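Local coordinates for protein NAD-dependent epimerase/dehydratase (Methylobacillus flagellatus KT, PDB 3GPI) that is of unknown function but probably binds an NAD-type cofactor in a Rossmann-type fold and carries out redox-dependent chemistry on its substrate, at residues T30-S35 with D54-I59; F105-T110 with A192-L197; G111-E116 with K247-A252. All coordinates share one frame; numbering follows the deposited sequence.

Contact 1: residues T30-S35 with D54-I59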
# COMPACT_ATOMS: atom_id res chain seq x y z
N THR A 30 1.03 -17.97 3.79
CA THR A 30 2.33 -18.24 3.13
C THR A 30 2.65 -17.07 2.23
O THR A 30 1.78 -16.53 1.54
CB THR A 30 2.25 -19.54 2.28
OG1 THR A 30 1.81 -20.61 3.13
CG2 THR A 30 3.64 -19.90 1.68
N GLY A 31 3.94 -16.69 2.18
CA GLY A 31 4.38 -15.63 1.28
C GLY A 31 5.19 -16.15 0.11
O GLY A 31 5.77 -17.25 0.18
N LEU A 32 5.23 -15.37 -0.94
CA LEU A 32 6.07 -15.65 -2.08
C LEU A 32 7.07 -14.50 -2.12
O LEU A 32 6.67 -13.33 -2.27
CB LEU A 32 5.20 -15.71 -3.35
CG LEU A 32 5.70 -16.29 -4.67
CD1 LEU A 32 4.50 -16.52 -5.57
CD2 LEU A 32 6.69 -15.32 -5.33
N ARG A 33 8.36 -14.83 -2.01
CA ARG A 33 9.43 -13.82 -1.99
C ARG A 33 10.53 -14.12 -3.00
O ARG A 33 10.53 -15.19 -3.61
CB ARG A 33 10.04 -13.80 -0.59
CG ARG A 33 10.85 -15.08 -0.29
CD ARG A 33 11.66 -14.95 0.95
NE ARG A 33 12.12 -16.26 1.38
CZ ARG A 33 13.38 -16.67 1.35
NH1 ARG A 33 14.35 -15.86 0.93
NH2 ARG A 33 13.68 -17.88 1.78
N ARG A 34 11.45 -13.18 -3.19
CA ARG A 34 12.71 -13.43 -3.91
C ARG A 34 13.83 -13.95 -2.98
O ARG A 34 13.85 -13.64 -1.77
CB ARG A 34 13.17 -12.12 -4.53
CG ARG A 34 12.18 -11.50 -5.52
CD ARG A 34 12.78 -10.23 -6.15
NE ARG A 34 13.13 -9.25 -5.13
CZ ARG A 34 12.33 -8.28 -4.71
NH1 ARG A 34 11.12 -8.12 -5.24
NH2 ARG A 34 12.75 -7.46 -3.75
N SER A 35 14.83 -14.67 -3.55
CA SER A 35 15.95 -15.22 -2.75
C SER A 35 16.80 -14.15 -2.07
O SER A 35 17.31 -14.37 -0.99
CB SER A 35 16.83 -16.15 -3.58
OG SER A 35 17.50 -15.43 -4.59
N ASP A 54 7.79 -20.94 -14.79
CA ASP A 54 8.39 -22.22 -14.38
C ASP A 54 8.77 -22.29 -12.90
O ASP A 54 9.03 -23.38 -12.38
CB ASP A 54 9.59 -22.60 -15.28
CG ASP A 54 9.16 -23.13 -16.65
OD1 ASP A 54 7.95 -23.19 -16.94
OD2 ASP A 54 10.06 -23.48 -17.45
N THR A 55 8.78 -21.15 -12.21
CA THR A 55 9.09 -21.14 -10.78
C THR A 55 7.80 -21.10 -9.96
O THR A 55 7.85 -21.03 -8.73
CB THR A 55 9.92 -19.90 -10.37
OG1 THR A 55 9.13 -18.71 -10.55
CG2 THR A 55 11.22 -19.81 -11.22
N LEU A 56 6.65 -21.09 -10.63
CA LEU A 56 5.34 -20.94 -9.94
C LEU A 56 4.52 -22.23 -9.88
O LEU A 56 3.35 -22.23 -9.47
CB LEU A 56 4.50 -19.86 -10.62
CG LEU A 56 5.12 -18.45 -10.69
CD1 LEU A 56 4.28 -17.55 -11.54
CD2 LEU A 56 5.33 -17.86 -9.31
N ALA A 57 5.12 -23.34 -10.28
CA ALA A 57 4.36 -24.57 -10.40
C ALA A 57 3.97 -25.17 -9.06
O ALA A 57 3.14 -26.05 -9.04
CB ALA A 57 5.13 -25.59 -11.23
N SER A 58 4.57 -24.72 -7.96
CA SER A 58 4.29 -25.31 -6.64
C SER A 58 3.16 -24.57 -5.91
O SER A 58 2.56 -25.11 -4.97
CB SER A 58 5.54 -25.25 -5.76
OG SER A 58 5.73 -23.95 -5.23
N ILE A 59 2.88 -23.34 -6.30
CA ILE A 59 2.00 -22.52 -5.45
C ILE A 59 0.56 -23.03 -5.38
O ILE A 59 -0.12 -22.82 -4.36
CB ILE A 59 2.03 -20.99 -5.77
CG1 ILE A 59 1.40 -20.63 -7.13
CG2 ILE A 59 3.45 -20.43 -5.64
CD1 ILE A 59 1.32 -19.11 -7.34
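Leu32 sends one methyl, CD1, into the angle between Leu56 and Ile59, and this branch makes both close contacts across the two segments. Its distance to Ile59 CG2 is 4.0 Å, and from the same Leu32 CD1 to Leu56 CD2 it is 4.1 Å. Seen from this methyl, the two partners lie about 74° apart, so they approach it from separate directions within the same half of its surroundings rather than lining up behind one another. Both partner side chains run at roughly a right angle to Leu32, consistent with contacts through single methyls rather than along whole chains.

The torsions account for the approach. With chi1 at -166°, the Leu32 CG is anti to the backbone N and carries the isobutyl group off strand 29-33 toward the loop. In Leu56 the CB bond does not itself aim at the strand; the branch end, CD2, closes the distance. Ile59 does point at Leu32, and it offers its CG2 branch.

Leu56 and Ile59 are the first and last residues of a type I turn, with a weak Ile59 N to Leu56 O bond of 3.4 Å; the turn brings Leu56 CD2 and Ile59 CG2 to 4.9 Å from each other. Ala95 of helix 86-95 touches both Leu56 and Ile59, while Ile59 also rests on Leu46 of strand 45-47.

No polar atom of either segment bonds across this junction. All three residues are buried, so the attraction is purely van der Waals and hydrophobic, depending on shape and the exclusion of water rather than on directional bonds.

Contact 2: residues F105-T110 with A192-L197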
# COMPACT_ATOMS: atom_id res chain seq x y z
N PHE A 105 -7.02 -9.67 -3.48
CA PHE A 105 -6.77 -8.29 -3.05
C PHE A 105 -5.52 -7.82 -3.76
O PHE A 105 -4.45 -8.44 -3.63
CB PHE A 105 -6.59 -8.19 -1.53
CG PHE A 105 -7.83 -8.50 -0.76
CD1 PHE A 105 -8.77 -7.50 -0.54
CD2 PHE A 105 -8.11 -9.79 -0.29
CE1 PHE A 105 -9.92 -7.76 0.18
CE2 PHE A 105 -9.28 -10.04 0.43
CZ PHE A 105 -10.18 -9.04 0.66
N PHE A 106 -5.64 -6.73 -4.54
CA PHE A 106 -4.51 -6.28 -5.33
C PHE A 106 -4.08 -4.92 -4.82
O PHE A 106 -4.91 -3.98 -4.81
CB PHE A 106 -4.94 -6.23 -6.80
CG PHE A 106 -3.90 -5.67 -7.72
CD1 PHE A 106 -2.84 -6.45 -8.17
CD2 PHE A 106 -3.98 -4.35 -8.14
CE1 PHE A 106 -1.85 -5.92 -9.02
CE2 PHE A 106 -3.01 -3.81 -9.00
CZ PHE A 106 -1.95 -4.58 -9.43
N VAL A 107 -2.80 -4.79 -4.45
CA VAL A 107 -2.28 -3.53 -3.95
C VAL A 107 -1.80 -2.71 -5.12
O VAL A 107 -0.80 -3.02 -5.77
CB VAL A 107 -1.17 -3.71 -2.90
CG1 VAL A 107 -0.67 -2.36 -2.40
CG2 VAL A 107 -1.65 -4.59 -1.73
N SER A 108 -2.53 -1.66 -5.37
CA SER A 108 -2.21 -0.71 -6.45
C SER A 108 -1.69 0.57 -5.81
O SER A 108 -1.30 0.59 -4.63
CB SER A 108 -3.48 -0.48 -7.22
OG SER A 108 -3.30 0.38 -8.35
N SER A 109 -1.68 1.66 -6.58
CA SER A 109 -1.14 2.93 -6.13
C SER A 109 -2.03 4.08 -6.54
O SER A 109 -2.55 4.08 -7.66
CB SER A 109 0.21 3.14 -6.84
OG SER A 109 0.72 4.44 -6.56
N THR A 110 -2.17 5.10 -5.68
CA THR A 110 -2.86 6.34 -6.08
C THR A 110 -2.08 7.12 -7.14
O THR A 110 -2.63 8.11 -7.64
CB THR A 110 -3.19 7.21 -4.89
OG1 THR A 110 -1.98 7.46 -4.16
CG2 THR A 110 -4.22 6.49 -3.96
N ALA A 192 -3.51 -3.64 8.30
CA ALA A 192 -4.69 -3.93 9.12
C ALA A 192 -5.97 -3.73 8.33
O ALA A 192 -6.95 -4.43 8.56
CB ALA A 192 -4.70 -3.07 10.37
N PHE A 193 -6.00 -2.80 7.38
CA PHE A 193 -7.22 -2.65 6.57
C PHE A 193 -7.41 -3.87 5.68
O PHE A 193 -8.53 -4.39 5.54
CB PHE A 193 -7.13 -1.37 5.72
CG PHE A 193 -8.34 -1.16 4.83
CD1 PHE A 193 -9.59 -1.07 5.37
CD2 PHE A 193 -8.18 -1.01 3.46
CE1 PHE A 193 -10.70 -0.86 4.57
CE2 PHE A 193 -9.29 -0.81 2.63
CZ PHE A 193 -10.54 -0.73 3.19
N ILE A 194 -6.34 -4.37 5.08
CA ILE A 194 -6.49 -5.61 4.30
C ILE A 194 -6.93 -6.78 5.17
O ILE A 194 -7.84 -7.54 4.80
CB ILE A 194 -5.20 -5.99 3.58
CG1 ILE A 194 -4.81 -4.87 2.61
CG2 ILE A 194 -5.36 -7.33 2.87
CD1 ILE A 194 -3.43 -5.03 2.03
N ALA A 195 -6.36 -6.90 6.38
CA ALA A 195 -6.82 -7.96 7.30
C ALA A 195 -8.25 -7.77 7.67
O ALA A 195 -9.00 -8.77 7.77
CB ALA A 195 -5.95 -8.02 8.56
N TYR A 196 -8.68 -6.52 7.85
CA TYR A 196 -10.08 -6.25 8.17
C TYR A 196 -10.98 -6.68 7.01
O TYR A 196 -12.04 -7.34 7.23
CB TYR A 196 -10.26 -4.77 8.49
CG TYR A 196 -11.67 -4.31 8.70
CD1 TYR A 196 -12.32 -4.56 9.91
CD2 TYR A 196 -12.34 -3.57 7.71
CE1 TYR A 196 -13.58 -4.11 10.12
CE2 TYR A 196 -13.65 -3.12 7.92
CZ TYR A 196 -14.24 -3.40 9.14
OH TYR A 196 -15.54 -2.95 9.37
N LEU A 197 -10.57 -6.39 5.79
CA LEU A 197 -11.42 -6.77 4.64
C LEU A 197 -11.46 -8.29 4.53
O LEU A 197 -12.47 -8.85 4.12
CB LEU A 197 -10.90 -6.17 3.34
CG LEU A 197 -10.99 -4.65 3.26
CD1 LEU A 197 -10.42 -4.22 1.92
CD2 LEU A 197 -12.44 -4.16 3.43
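The chi1 torsions of Phe105 and Leu197, each -67°, place CG anti to the carbonyl carbon in both residues and turn the benzyl group of the strand and the isobutyl group of the helix toward each other between sheet and helix. There the Phe105 ring meets Leu197 with its outer carbons: CE1 lies 3.7 Å from Leu197 CB, and Phe105 CZ is 4.0 Å from that same CB. Leu197 CD1 completes the approach at 4.0 Å from Phe105 CE1, so the ring touches both the root and one branch of the leucine.

The second pair is looser, a single methyl-to-methyl contact. Ile194 extends its CG1 arm, chi2 being 170°, until CD1 reaches 4.2 Å from Val107 CG2, with the two side chains nearly perpendicular. Phe105 and Val107 are two apart on strand 103-109, whereas Ile194 and Leu197 are three apart on helix 187-201; these spacings put both members of each pair on the facing surfaces.

Leu197 is also steadied within its own helix, where its CG sits 3.9 Å above the plane of the Phe193 ring, toward the rim. That ring meets Tyr210 and Tyr259 edge-to-face. Helix 13-24 borders the same interface, since Leu18 touches Ile194 and Leu14 touches Val107. Phe106, between the two strand residues, instead packs on Met137 and Ala140 of helix 132-143.

All four contacting residues are buried and no hydrogen bond joins the segments. A parallel central strand with one helix layer against Phe105 and Val107 and another against Phe106 is the three-layer alpha/beta/alpha sandwich of the Rossmann fold, as found in short-chain dehydrogenase/reductase relatives.

Contact 3: residues G111-E116 with K247-A252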
# COMPACT_ATOMS: atom_id res chain seq x y z
N GLY A 111 -0.88 6.69 -7.50
CA GLY A 111 -0.12 7.38 -8.57
C GLY A 111 -0.84 7.21 -9.89
O GLY A 111 -0.54 7.93 -10.84
N VAL A 112 -1.80 6.29 -9.99
CA VAL A 112 -2.59 6.17 -11.23
C VAL A 112 -3.39 7.42 -11.48
O VAL A 112 -3.74 7.70 -12.65
CB VAL A 112 -3.53 4.94 -11.26
CG1 VAL A 112 -2.70 3.65 -11.13
CG2 VAL A 112 -4.59 4.97 -10.18
N TYR A 113 -3.67 8.20 -10.45
CA TYR A 113 -4.31 9.51 -10.61
C TYR A 113 -3.23 10.50 -10.96
O TYR A 113 -2.65 11.15 -10.08
CB TYR A 113 -5.00 9.94 -9.30
CG TYR A 113 -6.14 9.06 -8.88
CD1 TYR A 113 -7.39 9.16 -9.49
CD2 TYR A 113 -5.98 8.15 -7.85
CE1 TYR A 113 -8.44 8.35 -9.08
CE2 TYR A 113 -7.02 7.34 -7.44
CZ TYR A 113 -8.24 7.45 -8.05
OH TYR A 113 -9.27 6.63 -7.63
N GLY A 114 -2.91 10.62 -12.24
CA GLY A 114 -1.83 11.51 -12.64
C GLY A 114 -2.34 12.95 -12.77
O GLY A 114 -1.52 13.87 -12.91
N GLN A 115 -3.65 13.16 -12.76
CA GLN A 115 -4.19 14.52 -12.85
C GLN A 115 -3.78 15.32 -11.63
O GLN A 115 -3.71 14.78 -10.52
CB GLN A 115 -5.71 14.54 -12.99
CG GLN A 115 -6.48 13.78 -11.89
CD GLN A 115 -6.88 12.39 -12.34
OE1 GLN A 115 -6.05 11.50 -12.55
NE2 GLN A 115 -8.18 12.20 -12.47
N GLU A 116 -3.40 16.58 -11.84
CA GLU A 116 -3.06 17.48 -10.76
C GLU A 116 -4.21 18.45 -10.60
O GLU A 116 -4.53 19.24 -11.52
CB GLU A 116 -1.74 18.20 -11.04
CG GLU A 116 -0.61 17.27 -11.23
CD GLU A 116 0.72 17.92 -10.96
OE1 GLU A 116 1.50 18.03 -11.93
OE2 GLU A 116 1.00 18.32 -9.82
N LYS A 247 -2.70 16.10 -5.73
CA LYS A 247 -4.15 16.12 -5.50
C LYS A 247 -4.43 15.71 -4.09
O LYS A 247 -3.51 15.28 -3.40
CB LYS A 247 -4.89 15.16 -6.45
CG LYS A 247 -4.54 13.70 -6.20
CD LYS A 247 -3.49 13.18 -7.13
CE LYS A 247 -2.92 11.88 -6.54
NZ LYS A 247 -1.81 11.36 -7.33
N LYS A 248 -5.68 15.82 -3.67
CA LYS A 248 -6.09 15.33 -2.35
C LYS A 248 -6.91 14.11 -2.58
O LYS A 248 -7.75 14.06 -3.46
CB LYS A 248 -6.92 16.38 -1.61
CG LYS A 248 -6.13 17.67 -1.31
CD LYS A 248 -7.00 18.76 -0.67
CE LYS A 248 -7.96 19.36 -1.69
NZ LYS A 248 -8.55 20.67 -1.25
N LEU A 249 -6.66 13.09 -1.77
CA LEU A 249 -7.40 11.85 -1.92
C LEU A 249 -8.29 11.59 -0.72
O LEU A 249 -7.87 11.66 0.44
CB LEU A 249 -6.39 10.71 -2.10
CG LEU A 249 -5.51 10.77 -3.33
CD1 LEU A 249 -4.27 9.92 -3.17
CD2 LEU A 249 -6.33 10.36 -4.53
N SER A 250 -9.58 11.33 -1.00
CA SER A 250 -10.57 11.03 0.01
C SER A 250 -10.60 9.55 0.37
O SER A 250 -10.67 8.70 -0.49
CB SER A 250 -11.96 11.38 -0.53
OG SER A 250 -12.94 10.99 0.42
N ASN A 251 -10.60 9.28 1.67
CA ASN A 251 -10.78 7.93 2.17
C ASN A 251 -12.19 7.64 2.67
O ASN A 251 -12.38 6.78 3.52
CB ASN A 251 -9.77 7.65 3.30
CG ASN A 251 -10.02 8.46 4.58
OD1 ASN A 251 -10.92 9.30 4.68
ND2 ASN A 251 -9.21 8.17 5.59
N ALA A 252 -13.19 8.32 2.10
CA ALA A 252 -14.56 8.15 2.55
C ALA A 252 -15.02 6.69 2.52
O ALA A 252 -15.70 6.24 3.45
CB ALA A 252 -15.50 9.01 1.65
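The Tyr113 ring is met at CD2 by Leu249 CD2, 4.0 Å away, where the two side chains cross obliquely. Leu121, Pro127 and Ile211 also touch Tyr113, and its hydroxyl end is fixed by a hydrogen bond between OH and Arg153 NH1. The amide of Gln115 is likewise anchored elsewhere, OE1 accepting from Ile128 N and NE2 donating to Pro126 O.

A third flat group, the peptide carbonyl of Tyr113, carries the polar link. Lys247 NZ donates to Tyr113 O at 2.9 Å, lying in the carbonyl plane with a C=O...N angle of 148°. The lysine reaches this point by a folded route: its CG stands between the backbone N and the carbonyl carbon (chi1 65°), and the chain bends again at chi2, -97°, before running out nearly extended. The methylenes lie alongside the loop, with Lys247 CE 4.0 Å from Tyr113 CB and Lys247 CD 3.8 Å from Gln115 O.

A weak bond from NZ to Thr110 O adds a second carbonyl, so two backbone oxygens would help to offset the charged end of this buried lysine. Tyr113 is the centre of an inverse gamma turn, a tight reversal of the loop at the very residue whose carbonyl is gripped. On the other segment, Ser250 OG accepts from Ala252 N at 3.2 Å, an ST turn leading into helix 252-256.

Strand 248-249 pairs in parallel with strand 120-121, and the contact binds the loop between strands 103-109 and 120-121 to this small sheet. That places it where the Rossmann core meets the C-terminal portion, an arrangement consistent with extended-type short-chain dehydrogenase/reductases.

Overall arrangement
From the N terminus, contact 1 comes first and is local: it closes a loop of 18 residues that contains strand 45-47, near one edge of the main sheet. It is finished before contact 2 begins on strand 103-109. Contact 3 opens at residue 111, immediately after the first segment of contact 2, and before contact 2 closes on helix 187-201; contact 3 closes later, at 247-252, so these two cross. They also touch, since Thr110 meets Lys247 and Leu249. Contacts 1 and 2 serve the same sheet, their centres 21 Å apart, whereas contact 3, centred 33 Å from contact 1 across the chain's centre, joins that core to the small two-stranded sheet.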